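Local structure of DNA ligase (Archaeoglobus fulgidus, 3GDE) at residues V226-A240 against P408-V421. The protein probably seals nicks in double-stranded DNA during replication, recombination and repair, using ATP and passing through an enzyme-AMP intermediate. Residues are numbered along the deposited sequence; the frame is centred on the assembly and turned at random.
Sequences VRMMLAQVAESLESA and PYIPGKRGKNWLKV. With PO4 (phosphate ion), chain B; PO4 (phosphate ion), chain C.
Strands 230-233 and 419-421 pair in parallel in the adenylation domain, beside its probable nucleotide pocket. Lys-420 N donates to Gln-232 O at 2.8 Å, and Ala-234 N to Lys-420 O at 2.9 Å. Earlier in both segments, Leu-230 N binds Lys-413 O, and two waters bridge Leu-230 O to Gly-415, one also taking the N-H of Trp-418 as the chain turns its corner at 416-418. Met-229 buries more surface than any other residue here: with CG anti to the backbone N (chi1 -177°) and an extended chain, it lays CB over one face of the Tyr-409 ring, 3.7 Å from the centroid, and SD over the five-membered ring of Trp-418, 4.0 Å from its centroid, a Met-aromatic contact. Its backbone N donates nearly straight (166°) to Tyr-409 OH, whose second partner is Asp-299. On the pocket side, Leu-230 CB covers a face of the Arg-414 guanidinium, while Arg-414 NE reaches Ala-231 O at 3.1 Å from above the carbonyl plane. Arg-414 NH1 bonds O4 of the chain B phosphate, and Lys-420 NZ bonds O2 (3.0 Å) and O4 of the chain C phosphate; both residues are predicted ATP ligands, so the ions may mimic nucleotide phosphates. Strand 399-403 flanks 419-421 antiparallel, with Met-401 against Ala-231 and Lys-420; Arg-257 of strand 256-262 bonds Met-229 O, and helix 187-197 packs on Arg-227 and Pro-411.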
# COMPACT_ATOMS: atom_id res chain seq x y z
N VAL A 226 -6.42 -9.27 7.11
CA VAL A 226 -7.66 -8.62 6.75
C VAL A 226 -7.49 -7.10 6.82
O VAL A 226 -6.77 -6.56 7.67
CB VAL A 226 -8.90 -9.22 7.50
CG1 VAL A 226 -8.52 -10.37 8.44
CG2 VAL A 226 -9.78 -8.14 8.18
N ARG A 227 -8.11 -6.42 5.86
CA ARG A 227 -8.02 -4.97 5.78
C ARG A 227 -8.61 -4.37 7.04
O ARG A 227 -9.73 -4.71 7.43
CB ARG A 227 -8.77 -4.47 4.55
CG ARG A 227 -8.12 -3.29 3.91
CD ARG A 227 -6.86 -3.70 3.18
NE ARG A 227 -7.08 -3.85 1.74
CZ ARG A 227 -7.11 -2.83 0.89
NH1 ARG A 227 -6.95 -1.59 1.32
NH2 ARG A 227 -7.31 -3.06 -0.40
N MET A 228 -7.84 -3.51 7.70
CA MET A 228 -8.27 -2.96 8.98
C MET A 228 -9.48 -2.03 8.84
O MET A 228 -9.62 -1.32 7.83
CB MET A 228 -7.12 -2.24 9.66
CG MET A 228 -5.97 -3.15 10.02
SD MET A 228 -4.50 -2.16 10.24
CE MET A 228 -3.33 -3.39 10.82
N MET A 229 -10.35 -2.05 9.83
CA MET A 229 -11.43 -1.06 9.91
C MET A 229 -10.82 0.30 10.23
O MET A 229 -9.95 0.40 11.09
CB MET A 229 -12.45 -1.46 10.98
CG MET A 229 -13.64 -0.53 11.09
SD MET A 229 -14.89 -1.23 12.15
CE MET A 229 -16.22 -0.04 11.95
N LEU A 230 -11.27 1.33 9.53
CA LEU A 230 -10.68 2.66 9.68
C LEU A 230 -11.65 3.67 10.28
O LEU A 230 -12.86 3.54 10.11
CB LEU A 230 -10.19 3.17 8.31
CG LEU A 230 -9.18 2.32 7.54
CD1 LEU A 230 -8.89 2.96 6.19
CD2 LEU A 230 -7.89 2.14 8.33
N ALA A 231 -11.12 4.67 10.98
CA ALA A 231 -11.94 5.71 11.60
C ALA A 231 -11.90 7.05 10.85
O ALA A 231 -10.89 7.41 10.24
CB ALA A 231 -11.52 5.91 13.04
N GLN A 232 -13.02 7.78 10.92
CA GLN A 232 -13.09 9.15 10.41
C GLN A 232 -12.59 10.15 11.46
O GLN A 232 -12.68 9.90 12.65
CB GLN A 232 -14.53 9.52 10.03
CG GLN A 232 -15.01 8.92 8.73
CD GLN A 232 -16.44 9.33 8.40
OE1 GLN A 232 -16.95 10.34 8.91
NE2 GLN A 232 -17.10 8.55 7.54
N VAL A 233 -12.07 11.29 11.00
CA VAL A 233 -11.71 12.35 11.93
C VAL A 233 -12.99 13.09 12.36
O VAL A 233 -13.75 13.54 11.52
CB VAL A 233 -10.66 13.35 11.34
CG1 VAL A 233 -10.25 14.39 12.39
CG2 VAL A 233 -9.42 12.61 10.83
N ALA A 234 -13.22 13.16 13.66
CA ALA A 234 -14.35 13.91 14.21
C ALA A 234 -14.01 15.39 14.26
O ALA A 234 -12.86 15.76 14.48
CB ALA A 234 -14.71 13.40 15.61
N GLU A 235 -15.03 16.22 14.06
CA GLU A 235 -14.90 17.67 14.14
C GLU A 235 -14.49 18.09 15.55
O GLU A 235 -13.57 18.89 15.73
CB GLU A 235 -16.23 18.34 13.79
CG GLU A 235 -16.97 17.71 12.60
CD GLU A 235 -18.46 18.03 12.60
OE1 GLU A 235 -19.26 17.18 12.14
OE2 GLU A 235 -18.84 19.14 13.07
N SER A 236 -15.20 17.54 16.53
CA SER A 236 -14.95 17.81 17.94
C SER A 236 -15.39 16.63 18.79
O SER A 236 -16.14 15.76 18.35
CB SER A 236 -15.70 19.07 18.38
OG SER A 236 -17.09 18.83 18.48
N LEU A 237 -14.93 16.65 20.04
CA LEU A 237 -15.25 15.63 21.03
C LEU A 237 -16.76 15.51 21.32
O LEU A 237 -17.31 14.41 21.31
CB LEU A 237 -14.46 15.94 22.31
CG LEU A 237 -14.40 14.96 23.47
CD1 LEU A 237 -13.04 15.09 24.12
CD2 LEU A 237 -15.51 15.26 24.47
N GLU A 238 -17.42 16.65 21.55
CA GLU A 238 -18.84 16.66 21.91
C GLU A 238 -19.81 16.45 20.74
O GLU A 238 -20.96 16.08 20.95
CB GLU A 238 -19.22 17.93 22.69
CG GLU A 238 -18.74 19.24 22.08
CD GLU A 238 -17.29 19.57 22.44
OE1 GLU A 238 -16.92 19.38 23.62
OE2 GLU A 238 -16.54 20.02 21.55
N SER A 239 -19.33 16.66 19.51
CA SER A 239 -20.13 16.36 18.32
C SER A 239 -20.12 14.86 18.04
O SER A 239 -21.13 14.29 17.62
CB SER A 239 -19.61 17.11 17.11
OG SER A 239 -18.24 16.84 16.90
N ALA A 240 -18.97 14.24 18.26
CA ALA A 240 -18.82 12.79 18.13
C ALA A 240 -19.66 12.06 19.18
O ALA A 240 -20.42 11.15 18.86
CB ALA A 240 -17.35 12.40 18.24
N PRO A 408 -20.52 -3.56 14.25
CA PRO A 408 -19.67 -4.70 13.87
C PRO A 408 -18.34 -4.21 13.30
O PRO A 408 -18.17 -3.02 13.07
CB PRO A 408 -20.48 -5.37 12.76
CG PRO A 408 -21.19 -4.24 12.10
CD PRO A 408 -21.52 -3.26 13.20
N TYR A 409 -17.41 -5.13 13.09
CA TYR A 409 -16.13 -4.77 12.51
C TYR A 409 -16.21 -4.93 11.00
O TYR A 409 -16.52 -6.02 10.49
CB TYR A 409 -15.02 -5.66 13.10
CG TYR A 409 -13.61 -5.25 12.72
CD1 TYR A 409 -12.81 -4.52 13.59
CD2 TYR A 409 -13.08 -5.59 11.47
CE1 TYR A 409 -11.51 -4.15 13.24
CE2 TYR A 409 -11.80 -5.22 11.11
CZ TYR A 409 -11.01 -4.51 12.00
OH TYR A 409 -9.74 -4.14 11.64
N ILE A 410 -15.95 -3.83 10.28
CA ILE A 410 -16.07 -3.80 8.82
C ILE A 410 -14.72 -3.58 8.12
O ILE A 410 -14.28 -2.43 7.95
CB ILE A 410 -17.10 -2.73 8.34
CG1 ILE A 410 -18.43 -2.83 9.11
CG2 ILE A 410 -17.33 -2.85 6.82
CD1 ILE A 410 -19.35 -3.98 8.71
N PRO A 411 -14.07 -4.68 7.70
CA PRO A 411 -12.75 -4.61 7.06
C PRO A 411 -12.66 -3.58 5.93
O PRO A 411 -13.53 -3.54 5.04
CB PRO A 411 -12.55 -6.03 6.53
CG PRO A 411 -13.29 -6.88 7.50
CD PRO A 411 -14.54 -6.08 7.80
N GLY A 412 -11.63 -2.75 6.00
CA GLY A 412 -11.28 -1.83 4.93
C GLY A 412 -12.14 -0.59 4.81
O GLY A 412 -11.90 0.23 3.92
N LYS A 413 -13.10 -0.43 5.70
CA LYS A 413 -14.09 0.63 5.61
C LYS A 413 -13.80 1.76 6.58
O LYS A 413 -13.41 1.53 7.72
CB LYS A 413 -15.49 0.07 5.86
CG LYS A 413 -16.65 0.93 5.37
CD LYS A 413 -16.81 0.89 3.84
CE LYS A 413 -17.12 -0.52 3.32
NZ LYS A 413 -18.55 -0.89 3.47
N ARG A 414 -14.02 2.99 6.10
CA ARG A 414 -13.82 4.21 6.87
C ARG A 414 -15.16 4.96 7.04
O ARG A 414 -15.44 5.95 6.36
CB ARG A 414 -12.76 5.07 6.17
CG ARG A 414 -12.57 6.50 6.68
CD ARG A 414 -11.28 7.11 6.14
NE ARG A 414 -10.35 7.25 7.24
CZ ARG A 414 -9.11 6.80 7.29
NH1 ARG A 414 -8.51 6.20 6.26
NH2 ARG A 414 -8.44 7.01 8.40
N GLY A 415 -16.01 4.46 7.93
CA GLY A 415 -17.29 5.11 8.21
C GLY A 415 -17.30 5.88 9.53
O GLY A 415 -16.26 6.10 10.15
N LYS A 416 -18.50 6.27 9.95
CA LYS A 416 -18.66 7.05 11.18
C LYS A 416 -18.77 6.21 12.46
O LYS A 416 -18.94 6.76 13.54
CB LYS A 416 -19.87 7.98 11.04
CG LYS A 416 -19.69 9.06 9.98
CD LYS A 416 -20.76 10.15 10.08
CE LYS A 416 -20.79 11.02 8.81
NZ LYS A 416 -22.10 11.75 8.66
N ASN A 417 -18.68 4.88 12.35
CA ASN A 417 -18.78 4.01 13.53
C ASN A 417 -17.59 4.13 14.49
O ASN A 417 -17.71 3.85 15.68
CB ASN A 417 -19.00 2.55 13.12
CG ASN A 417 -20.45 2.25 12.76
OD1 ASN A 417 -20.75 1.20 12.17
ND2 ASN A 417 -21.36 3.15 13.11
N TRP A 418 -16.44 4.51 13.94
CA TRP A 418 -15.26 4.85 14.72
C TRP A 418 -14.90 6.26 14.34
O TRP A 418 -14.92 6.62 13.14
CB TRP A 418 -14.08 3.94 14.37
CG TRP A 418 -14.17 2.49 14.78
CD1 TRP A 418 -15.28 1.81 15.23
CD2 TRP A 418 -13.11 1.52 14.73
NE1 TRP A 418 -14.96 0.50 15.49
CE2 TRP A 418 -13.63 0.29 15.19
CE3 TRP A 418 -11.75 1.59 14.36
CZ2 TRP A 418 -12.85 -0.87 15.29
CZ3 TRP A 418 -10.98 0.43 14.47
CH2 TRP A 418 -11.53 -0.78 14.93
N LEU A 419 -14.59 7.07 15.34
CA LEU A 419 -14.12 8.44 15.10
C LEU A 419 -12.86 8.71 15.91
O LEU A 419 -12.77 8.35 17.09
CB LEU A 419 -15.22 9.45 15.45
CG LEU A 419 -16.57 9.35 14.74
CD1 LEU A 419 -17.62 10.12 15.52
CD2 LEU A 419 -16.53 9.84 13.29
N LYS A 420 -11.86 9.32 15.28
CA LYS A 420 -10.70 9.80 16.00
C LYS A 420 -10.86 11.28 16.34
O LYS A 420 -11.21 12.09 15.48
CB LYS A 420 -9.36 9.53 15.28
CG LYS A 420 -9.42 9.37 13.76
CD LYS A 420 -8.03 9.13 13.14
CE LYS A 420 -8.15 8.19 11.94
NZ LYS A 420 -7.02 8.28 10.97
N VAL A 421 -10.63 11.61 17.60
CA VAL A 421 -10.55 13.00 18.01
C VAL A 421 -9.20 13.24 18.68
O VAL A 421 -8.89 12.68 19.74
CB VAL A 421 -11.74 13.46 18.90
CG1 VAL A 421 -12.10 12.41 19.90
CG2 VAL A 421 -11.45 14.79 19.59
P PO4 B . -5.42 5.93 8.99
O1 PO4 B . -4.78 4.69 9.60
O2 PO4 B . -6.76 6.11 9.65
O3 PO4 B . -4.58 7.15 9.25
O4 PO4 B . -5.58 5.72 7.51
P PO4 C . -3.65 9.11 12.04
O1 PO4 C . -2.88 9.02 13.33
O2 PO4 C . -4.89 9.96 12.17
O3 PO4 C . -2.74 9.68 10.97
O4 PO4 C . -4.09 7.72 11.65
O HOH W 1 -15.73 2.25 9.49
O HOH W 2 -15.27 3.83 11.25